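Local coordinates for protein polymerase cofactor VP35 (Reston ebolavirus, PDB 3L2A) that probably binds double-stranded RNA and counters the host interferon response through its interferon inhibitory domain, and serves as a cofactor of the viral RNA polymerase, at residues A[11-16]-A[43-48]; A[26-31]-A[64-69]; A[49-54]-A[71-76]. All coordinates share one frame; numbering follows the deposited sequence. Where two conformers were deposited one is given.

Contact 1: residues A[11-16]-A[43-48]; sequences KDLKEI and NLLDTI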
loop_
_atom_site.group_PDB
_atom_site.type_symbol
_atom_site.label_atom_id
_atom_site.label_comp_id
_atom_site.label_asym_id
_atom_site.label_seq_id
_atom_site.Cartn_x
_atom_site.Cartn_y
_atom_site.Cartn_z
ATOM N N LYS A 11 3.955 8.544 -10.609
ATOM C CA LYS A 11 5.124 9.158 -9.972
ATOM C C LYS A 11 4.674 10.336 -9.104
ATOM O O LYS A 11 5.096 10.463 -7.962
ATOM C CB LYS A 11 6.121 9.619 -11.048
ATOM C CG LYS A 11 7.363 10.316 -10.513
ATOM C CD LYS A 11 8.204 10.907 -11.654
ATOM C CE LYS A 11 9.350 11.732 -11.104
ATOM N NZ LYS A 11 10.298 10.891 -10.284
ATOM N N ASP A 12 3.815 11.193 -9.653
ATOM C CA ASP A 12 3.366 12.376 -8.905
ATOM C C ASP A 12 2.458 12.027 -7.728
ATOM O O ASP A 12 2.536 12.667 -6.658
ATOM C CB ASP A 12 2.700 13.394 -9.839
ATOM C CG ASP A 12 3.704 14.113 -10.727
ATOM O OD1 ASP A 12 4.937 13.888 -10.578
ATOM O OD2 ASP A 12 3.262 14.928 -11.564
ATOM N N LEU A 13 1.597 11.020 -7.898
ATOM C CA LEU A 13 0.768 10.581 -6.766
ATOM C C LEU A 13 1.593 10.002 -5.619
ATOM O O LEU A 13 1.338 10.303 -4.450
ATOM C CB LEU A 13 -0.319 9.599 -7.227
ATOM C CG LEU A 13 -1.318 9.238 -6.144
ATOM C CD1 LEU A 13 -2.079 10.455 -5.607
ATOM C CD2 LEU A 13 -2.266 8.218 -6.758
ATOM N N LYS A 14 2.583 9.169 -5.950
ATOM C CA LYS A 14 3.510 8.635 -4.949
ATOM C C LYS A 14 4.159 9.787 -4.179
ATOM O O LYS A 14 4.240 9.765 -2.950
ATOM C CB LYS A 14 4.558 7.756 -5.613
ATOM C CG LYS A 14 5.585 7.201 -4.621
ATOM C CD LYS A 14 6.717 6.515 -5.325
ATOM C CE LYS A 14 7.825 6.192 -4.344
ATOM N NZ LYS A 14 8.738 5.153 -4.902
ATOM N N GLU A 15 4.605 10.816 -4.903
ATOM C CA GLU A 15 5.289 11.945 -4.289
ATOM C C GLU A 15 4.376 12.695 -3.347
ATOM O O GLU A 15 4.776 12.999 -2.220
ATOM C CB GLU A 15 5.849 12.870 -5.371
ATOM C CG GLU A 15 7.024 12.261 -6.109
ATOM C CD GLU A 15 7.548 13.161 -7.241
ATOM O OE1 GLU A 15 6.909 14.202 -7.524
ATOM O OE2 GLU A 15 8.612 12.825 -7.829
ATOM N N ILE A 16 3.136 12.959 -3.767
ATOM C CA ILE A 16 2.142 13.586 -2.877
ATOM C C ILE A 16 1.928 12.753 -1.598
ATOM O O ILE A 16 1.866 13.287 -0.481
ATOM C CB ILE A 16 0.777 13.771 -3.595
ATOM C CG1 ILE A 16 0.877 14.920 -4.612
ATOM C CG2 ILE A 16 -0.361 14.032 -2.599
ATOM C CD1 ILE A 16 -0.314 15.011 -5.553
ATOM N N ASN A 43 -5.885 1.963 -14.406
ATOM C CA ASN A 43 -6.344 3.297 -14.797
ATOM C C ASN A 43 -7.228 3.960 -13.735
ATOM O O ASN A 43 -8.227 4.621 -14.054
ATOM C CB ASN A 43 -7.013 3.274 -16.182
ATOM C CG ASN A 43 -6.074 2.777 -17.255
ATOM O OD1 ASN A 43 -4.963 3.297 -17.412
ATOM N ND2 ASN A 43 -6.495 1.743 -17.987
ATOM N N LEU A 44 -6.807 3.822 -12.478
ATOM C CA LEU A 44 -7.583 4.333 -11.323
ATOM C C LEU A 44 -6.821 5.362 -10.485
ATOM O O LEU A 44 -7.245 5.669 -9.369
ATOM C CB LEU A 44 -8.025 3.138 -10.446
ATOM C CG LEU A 44 -9.143 2.302 -11.102
ATOM C CD1 LEU A 44 -9.346 1.042 -10.320
ATOM C CD2 LEU A 44 -10.465 3.108 -11.113
ATOM N N LEU A 45 -5.701 5.893 -10.985
ATOM C CA LEU A 45 -4.935 6.846 -10.166
ATOM C C LEU A 45 -5.731 8.061 -9.740
ATOM O O LEU A 45 -5.520 8.594 -8.649
ATOM C CB LEU A 45 -3.690 7.334 -10.907
ATOM C CG LEU A 45 -2.625 6.241 -11.070
ATOM C CD1 LEU A 45 -1.587 6.729 -12.110
ATOM C CD2 LEU A 45 -1.958 5.921 -9.729
ATOM N N ASP A 46 -6.597 8.543 -10.628
ATOM C CA ASP A 46 -7.344 9.761 -10.291
ATOM C C ASP A 46 -8.480 9.508 -9.316
ATOM O O ASP A 46 -8.830 10.389 -8.514
ATOM C CB ASP A 46 -7.819 10.417 -11.593
ATOM C CG ASP A 46 -6.649 10.860 -12.433
ATOM O OD1 ASP A 46 -5.777 11.548 -11.870
ATOM O OD2 ASP A 46 -6.607 10.532 -13.627
ATOM N N THR A 47 -9.047 8.304 -9.366
ATOM C CA THR A 47 -10.010 7.896 -8.336
ATOM C C THR A 47 -9.326 7.789 -6.965
ATOM O O THR A 47 -9.830 8.273 -5.963
ATOM C CB THR A 47 -10.618 6.549 -8.723
ATOM O OG1 THR A 47 -11.329 6.690 -9.970
ATOM C CG2 THR A 47 -11.603 6.067 -7.676
ATOM N N ILE A 48 -8.180 7.128 -6.944
ATOM C CA ILE A 48 -7.393 6.987 -5.706
ATOM C C ILE A 48 -6.985 8.368 -5.143
ATOM O O ILE A 48 -7.117 8.643 -3.962
ATOM C CB ILE A 48 -6.174 6.117 -6.006
ATOM C CG1 ILE A 48 -6.621 4.677 -6.262
ATOM C CG2 ILE A 48 -5.154 6.185 -4.857
ATOM C CD1 ILE A 48 -5.511 3.789 -6.925
#
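Leu13 lays its CD2 methyl against two residues of helix 45-57, meeting the CD2 methyl of Leu45 at 3.8 Å and the CG2 methyl of Ile48 at 4.0 Å. The contact belongs to the helical part of the VP35 interferon inhibitory domain, where helix 10-19, the first of the chain, packs on helix 45-57. The side chains that meet are all apolar, and no hydrogen bond crosses between the segments; the interface is small, with 126 Å² buried in total, and more than half of that comes from Leu13. One methyl therefore does the bridging: Leu45 and Ile48 lie three residues apart, on neighbouring turns of one helix face, and CD2 reaches a branch of each.

The torsions explain the reach. In Leu13 the CG lies opposite the backbone N (chi1 -173°), which carries the isobutyl group out from helix 10-19 toward its neighbour. Leu45 has the other common helical form, with CG opposite the carbonyl carbon (chi1 -70°), and the side chains of Leu13 and Leu45 cross obliquely. Ile48 presents its short CG2 branch here, while CG1 leads to a methyl that packs on Phe76.

Helix 27-41 completes the packing, since Leu13 also touches Cys36 and Ile48 touches Ile35, and both Leu13 and Ile48 are buried. Asp46, in the first turn of helix 45-57, accepts a hydrogen bond at OD1 from the backbone N of Ile8, tying the segment ahead of helix 10-19 to this helix. Besides the methyls, the CD2 of Leu13 lies 3.8 Å from the backbone O of Leu45.

Contact 2: residues A[26-31]-A[64-69]; sequences TAFHQL and CALIQI
Leu66 reaches from helix 62-72 into the angle between two side chains of helix 27-41. Its CB already touches, lying 3.9 Å from the CD2 methyl of Leu31, and the two leucines run past each other in opposite directions. CG, set opposite the carbonyl carbon (chi1 -68°), sends the chain on toward Phe28. At the tip, the CD1 methyl sits 4.0 Å from CD1 of Phe28, at the edge of the ring and near its plane, and equally near the backbone O of Phe28. A second edge atom of the same ring, CE1, is 4.2 Å from CG1 of Ile67. The ring thus offers its rim to both aliphatic neighbours.

This is helix-helix packing in the helical part of the interferon inhibitory domain; the axes of the short segments 27-31 and 64-69 cross at 43°, with a closest approach of 10.7 Å. Thr26 and His29 form a capping box at the start of helix 27-41. Phe28 and Ile67 both touch Ile129, and Leu31 touches Val114 of strand 113-118, so the sheet adjoins this interface. The side chains that meet are aliphatic and aromatic, with no hydrogen bond between the segments, so the pairing rests on shape and on burial of apolar surface.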
loop_
_atom_site.group_PDB
_atom_site.type_symbol
_atom_site.label_atom_id
_atom_site.label_comp_id
_atom_site.label_asym_id
_atom_site.label_seq_id
_atom_site.Cartn_x
_atom_site.Cartn_y
_atom_site.Cartn_z
ATOM N N THR A 26 8.468 2.670 5.836
ATOM C CA THR A 26 7.406 2.203 6.738
ATOM C C THR A 26 6.412 1.375 5.955
ATOM O O THR A 26 6.446 1.375 4.727
ATOM C CB THR A 26 6.652 3.368 7.419
ATOM O OG1 THR A 26 5.777 4.028 6.468
ATOM C CG2 THR A 26 7.667 4.361 7.991
ATOM N N ALA A 27 5.502 0.712 6.666
ATOM C CA ALA A 27 4.514 -0.129 6.025
ATOM C C ALA A 27 3.603 0.741 5.134
ATOM O O ALA A 27 3.077 0.278 4.126
ATOM C CB ALA A 27 3.696 -0.914 7.071
ATOM N N PHE A 28 3.451 2.010 5.508
ATOM C CA PHE A 28 2.627 2.933 4.707
ATOM C C PHE A 28 3.330 3.399 3.449
ATOM O O PHE A 28 2.667 3.628 2.415
ATOM C CB PHE A 28 2.148 4.101 5.571
ATOM C CG PHE A 28 1.124 3.677 6.571
ATOM C CD1 PHE A 28 -0.203 3.489 6.186
ATOM C CD2 PHE A 28 1.504 3.379 7.885
ATOM C CE1 PHE A 28 -1.181 3.055 7.096
ATOM C CE2 PHE A 28 0.555 2.932 8.798
ATOM C CZ PHE A 28 -0.784 2.763 8.424
ATOM N N HIS A 29 4.653 3.546 3.513
ATOM C CA HIS A 29 5.415 3.792 2.279
ATOM C C HIS A 29 5.233 2.626 1.326
ATOM O O HIS A 29 4.991 2.828 0.134
ATOM C CB HIS A 29 6.878 4.003 2.597
ATOM C CG HIS A 29 7.145 5.317 3.265
ATOM N ND1 HIS A 29 7.138 5.471 4.634
ATOM C CD2 HIS A 29 7.447 6.530 2.750
ATOM C CE1 HIS A 29 7.418 6.729 4.935
ATOM N NE2 HIS A 29 7.595 7.399 3.806
ATOM N N GLN A 30 5.305 1.403 1.858
ATOM C CA GLN A 30 5.102 0.225 1.009
ATOM C C GLN A 30 3.677 0.217 0.448
ATOM O O GLN A 30 3.461 -0.076 -0.751
ATOM C CB GLN A 30 5.403 -1.077 1.757
ATOM C CG GLN A 30 5.326 -2.294 0.860
ATOM C CD GLN A 30 6.356 -2.279 -0.254
ATOM O OE1 GLN A 30 6.007 -2.259 -1.445
ATOM N NE2 GLN A 30 7.625 -2.270 0.120
ATOM N N LEU A 31 2.709 0.579 1.299
ATOM C CA LEU A 31 1.307 0.670 0.848
ATOM C C LEU A 31 1.099 1.679 -0.264
ATOM O O LEU A 31 0.357 1.391 -1.202
ATOM C CB LEU A 31 0.364 0.926 2.025
ATOM C CG LEU A 31 -1.134 0.895 1.687
ATOM C CD1 LEU A 31 -1.618 -0.376 0.964
ATOM C CD2 LEU A 31 -1.920 1.157 2.941
ATOM N N CYS A 64 -4.461 6.958 7.746
ATOM C CA CYS A 64 -5.860 6.599 7.735
ATOM C C CYS A 64 -6.434 6.734 6.336
ATOM O O CYS A 64 -7.190 5.857 5.899
ATOM C CB CYS A 64 -6.642 7.440 8.740
ATOM S SG CYS A 64 -8.388 7.010 8.798
ATOM N N ALA A 65 -6.059 7.810 5.627
ATOM C CA ALA A 65 -6.522 8.026 4.245
ATOM C C ALA A 65 -6.158 6.840 3.334
ATOM O O ALA A 65 -6.966 6.388 2.510
ATOM C CB ALA A 65 -5.964 9.370 3.701
ATOM N N LEU A 66 -4.953 6.294 3.525
ATOM C CA LEU A 66 -4.520 5.139 2.741
ATOM C C LEU A 66 -5.319 3.905 3.097
ATOM O O LEU A 66 -5.697 3.129 2.222
ATOM C CB LEU A 66 -3.039 4.896 2.953
ATOM C CG LEU A 66 -2.100 5.976 2.384
ATOM C CD1 LEU A 66 -0.701 5.753 2.921
ATOM C CD2 LEU A 66 -2.097 5.949 0.835
ATOM N N ILE A 67 -5.558 3.694 4.386
ATOM C CA ILE A 67 -6.442 2.587 4.770
ATOM C C ILE A 67 -7.819 2.732 4.114
ATOM O O ILE A 67 -8.368 1.781 3.562
ATOM C CB ILE A 67 -6.577 2.491 6.306
ATOM C CG1 ILE A 67 -5.236 2.081 6.928
ATOM C CG2 ILE A 67 -7.703 1.507 6.711
ATOM C CD1 ILE A 67 -5.236 2.112 8.465
ATOM N N GLN A 68 -8.360 3.946 4.142
ATOM C CA GLN A 68 -9.684 4.170 3.585
ATOM C C GLN A 68 -9.720 3.896 2.087
ATOM O O GLN A 68 -10.702 3.343 1.584
ATOM C CB GLN A 68 -10.180 5.570 3.954
ATOM C CG GLN A 68 -10.369 5.759 5.472
ATOM C CD GLN A 68 -11.384 4.829 6.125
ATOM O OE1 GLN A 68 -11.099 3.663 6.414
ATOM N NE2 GLN A 68 -12.555 5.371 6.441
ATOM N N ILE A 69 -8.656 4.264 1.377
ATOM C CA ILE A 69 -8.544 3.931 -0.057
ATOM C C ILE A 69 -8.736 2.446 -0.265
ATOM O O ILE A 69 -9.518 2.028 -1.134
ATOM C CB ILE A 69 -7.211 4.416 -0.691
ATOM C CG1 ILE A 69 -7.212 5.950 -0.817
ATOM C CG2 ILE A 69 -6.948 3.710 -2.059
ATOM C CD1 ILE A 69 -5.796 6.604 -0.951
#

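Contact 3: residues A[49-54]-A[71-76]; sequences HAEFQA and KRVPIF. With ACY (acetic acid), chain C.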
loop_
_atom_site.group_PDB
_atom_site.type_symbol
_atom_site.label_atom_id
_atom_site.label_comp_id
_atom_site.label_asym_id
_atom_site.label_seq_id
_atom_site.Cartn_x
_atom_site.Cartn_y
_atom_site.Cartn_z
ATOM N N HIS A 49 -6.529 9.242 -6.024
ATOM C CA HIS A 49 -6.131 10.593 -5.634
ATOM C C HIS A 49 -7.317 11.343 -5.036
ATOM O O HIS A 49 -7.174 12.019 -4.023
ATOM C CB HIS A 49 -5.522 11.304 -6.852
ATOM C CG HIS A 49 -5.056 12.706 -6.579
ATOM N ND1 HIS A 49 -5.126 13.701 -7.532
ATOM C CD2 HIS A 49 -4.482 13.269 -5.489
ATOM C CE1 HIS A 49 -4.636 14.824 -7.034
ATOM N NE2 HIS A 49 -4.252 14.594 -5.789
ATOM N N ALA A 50 -8.485 11.190 -5.658
ATOM C CA ALA A 50 -9.711 11.874 -5.202
ATOM C C ALA A 50 -10.067 11.409 -3.800
ATOM O O ALA A 50 -10.415 12.192 -2.940
ATOM C CB ALA A 50 -10.865 11.560 -6.158
ATOM N N GLU A 51 -10.005 10.097 -3.597
ATOM C CA GLU A 51 -10.328 9.542 -2.272
ATOM C C GLU A 51 -9.303 9.963 -1.210
ATOM O O GLU A 51 -9.651 10.221 -0.042
ATOM C CB GLU A 51 -10.420 8.027 -2.390
ATOM C CG GLU A 51 -11.674 7.618 -3.119
ATOM C CD GLU A 51 -12.927 7.826 -2.296
ATOM O OE1 GLU A 51 -12.824 8.215 -1.109
ATOM O OE2 GLU A 51 -14.019 7.587 -2.844
ATOM N N PHE A 52 -8.041 10.013 -1.608
ATOM C CA PHE A 52 -6.974 10.465 -0.702
ATOM C C PHE A 52 -7.291 11.887 -0.255
ATOM O O PHE A 52 -7.300 12.195 0.922
ATOM C CB PHE A 52 -5.621 10.421 -1.406
ATOM C CG PHE A 52 -4.458 10.710 -0.496
ATOM C CD1 PHE A 52 -4.133 9.808 0.521
ATOM C CD2 PHE A 52 -3.685 11.863 -0.661
ATOM C CE1 PHE A 52 -3.032 10.051 1.367
ATOM C CE2 PHE A 52 -2.588 12.120 0.178
ATOM C CZ PHE A 52 -2.252 11.202 1.183
ATOM N N GLN A 53 -7.545 12.774 -1.213
ATOM C CA GLN A 53 -7.853 14.161 -0.890
ATOM C C GLN A 53 -9.099 14.302 -0.019
ATOM O O GLN A 53 -9.134 15.127 0.910
ATOM C CB GLN A 53 -8.112 14.922 -2.183
ATOM C CG GLN A 53 -6.893 15.417 -2.902
ATOM C CD GLN A 53 -7.247 16.665 -3.773
ATOM O OE1 GLN A 53 -8.189 16.626 -4.529
ATOM N NE2 GLN A 53 -6.511 17.765 -3.605
ATOM N N ALA A 54 -10.142 13.547 -0.352
ATOM C CA ALA A 54 -11.404 13.640 0.373
ATOM C C ALA A 54 -11.213 13.173 1.805
ATOM O O ALA A 54 -11.821 13.728 2.709
ATOM C CB ALA A 54 -12.484 12.843 -0.309
ATOM N N LYS A 71 -10.279 0.304 1.407
ATOM C CA LYS A 71 -11.650 -0.083 1.753
ATOM C C LYS A 71 -12.721 0.479 0.803
ATOM O O LYS A 71 -13.777 -0.141 0.602
ATOM C CB LYS A 71 -11.942 0.384 3.186
ATOM C CG LYS A 71 -11.156 -0.419 4.235
ATOM C CD LYS A 71 -11.076 0.298 5.581
ATOM C CE LYS A 71 -12.430 0.515 6.229
ATOM N NZ LYS A 71 -12.285 1.423 7.431
ATOM N N ARG A 72 -12.472 1.650 0.238
ATOM C CA ARG A 72 -13.512 2.312 -0.544
ATOM C C ARG A 72 -13.441 1.929 -2.017
ATOM O O ARG A 72 -14.473 1.728 -2.655
ATOM C CB ARG A 72 -13.447 3.830 -0.367
ATOM C CG ARG A 72 -13.722 4.274 1.057
ATOM C CD ARG A 72 -13.738 5.784 1.201
ATOM N NE ARG A 72 -13.871 6.158 2.607
ATOM C CZ ARG A 72 -13.453 7.303 3.135
ATOM N NH1 ARG A 72 -12.870 8.230 2.386
ATOM N NH2 ARG A 72 -13.633 7.522 4.427
ATOM N N VAL A 73 -12.222 1.813 -2.539
ATOM C CA VAL A 73 -12.012 1.693 -3.972
ATOM C C VAL A 73 -12.045 0.215 -4.360
ATOM O O VAL A 73 -11.181 -0.543 -3.909
ATOM C CB VAL A 73 -10.685 2.376 -4.395
ATOM C CG1 VAL A 73 -10.514 2.320 -5.898
ATOM C CG2 VAL A 73 -10.639 3.849 -3.912
ATOM N N PRO A 74 -13.044 -0.208 -5.168
ATOM C CA PRO A 74 -13.274 -1.626 -5.446
ATOM C C PRO A 74 -12.106 -2.460 -5.903
ATOM O O PRO A 74 -12.079 -3.672 -5.613
ATOM C CB PRO A 74 -14.314 -1.592 -6.576
ATOM C CG PRO A 74 -15.107 -0.427 -6.300
ATOM C CD PRO A 74 -14.107 0.625 -5.785
ATOM N N ILE A 75 -11.172 -1.860 -6.641
ATOM C CA ILE A 75 -10.027 -2.618 -7.180
ATOM C C ILE A 75 -9.238 -3.342 -6.093
ATOM O O ILE A 75 -8.672 -4.390 -6.355
ATOM C CB ILE A 75 -9.060 -1.728 -8.038
ATOM C CG1 ILE A 75 -8.122 -2.584 -8.901
ATOM C CG2 ILE A 75 -8.273 -0.706 -7.186
ATOM C CD1 ILE A 75 -8.843 -3.342 -9.993
ATOM N N PHE A 76 -9.244 -2.801 -4.878
ATOM C CA PHE A 76 -8.461 -3.370 -3.777
ATOM C C PHE A 76 -9.115 -4.570 -3.143
ATOM O O PHE A 76 -8.508 -5.251 -2.332
ATOM C CB PHE A 76 -8.057 -2.284 -2.764
ATOM C CG PHE A 76 -7.178 -1.255 -3.371
ATOM C CD1 PHE A 76 -5.872 -1.580 -3.725
ATOM C CD2 PHE A 76 -7.663 0.031 -3.646
ATOM C CE1 PHE A 76 -5.038 -0.643 -4.318
ATOM C CE2 PHE A 76 -6.833 0.970 -4.248
ATOM C CZ PHE A 76 -5.537 0.642 -4.581
HETATM C C ACY C . -3.570 15.550 -2.733
HETATM O O ACY C . -3.823 14.370 -3.038
HETATM O OXT ACY C . -3.408 16.458 -3.587
HETATM C CH3 ACY C . -3.471 15.826 -1.257
#
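Glu51 meets Arg72 and Val73 with different parts of one side chain. It contributes the largest share of the 145 Å² buried here, followed by Arg72 and then Val73. A bend at chi2 (-72°) turns the carboxylate of Glu51 toward Arg72 while CG stays beside Val73. CG lies 4.0 Å from the CG2 methyl of Val73, and the two side chains pass in opposite directions. Beyond the bend, OE1 forms a salt bridge with NH1 of Arg72 at 3.5 Å. The hydrogen bond within this pair is weak because it is long, although it is nearly straight, with an angle of 164° at the hydrogen. OE1 approaches the edge of the guanidinium in its plane, but the carboxylate and guanidinium planes are turned 61° apart, and the same oxygen is 3.5 Å from CD of Arg72. The ion pair is thus a single-oxygen contact backed by the arginine's methylene, not a paired, coplanar one. Arg72 was deposited in two conformers, so this description holds for one of them.

Farther round helix 45-57, NE2 of His49 donates a hydrogen bond to OXT of a bound acetic acid, 3.0 Å long. The molecule probably comes from the crystallisation liquor; the placing of its other oxygen is doubtful, because that atom sits too close to the His49 ring.

Val73 is the first residue to leave helical geometry after helix 62-72, so the contact fastens the turn between that helix and helix 75-78 to the middle of helix 45-57. Glu51 and Phe52 both pack on Ile69 of helix 62-72, His49 and Phe52 face helix 10-19 through Ile16, and Phe76 lies against Ile35 and Ile38 of helix 27-41.

The three contacts join four successive helices of one chain. Contacts 1 and 3 share helix 45-57, with centres about 10 Å apart, and contacts 2 and 3 share helix 62-72, with centres about 11 Å apart; the centres of contacts 1 and 2 are about 13 Å apart. Ile69, in segment 64-69 of contact 2 but not touching segment 26-31, reaches contacts 1 and 3: its CD1 is 3.9 Å from Ile48 O and 3.8 Å from Phe52 CB, while its CG2 is 3.5 Å from Phe76 CE2. Between contacts 1 and 3, Leu13 CD1 packs on His49 CD2 at 3.7 Å, and the bound acetic acid held by His49 is about 5 Å from the side chain of Leu13.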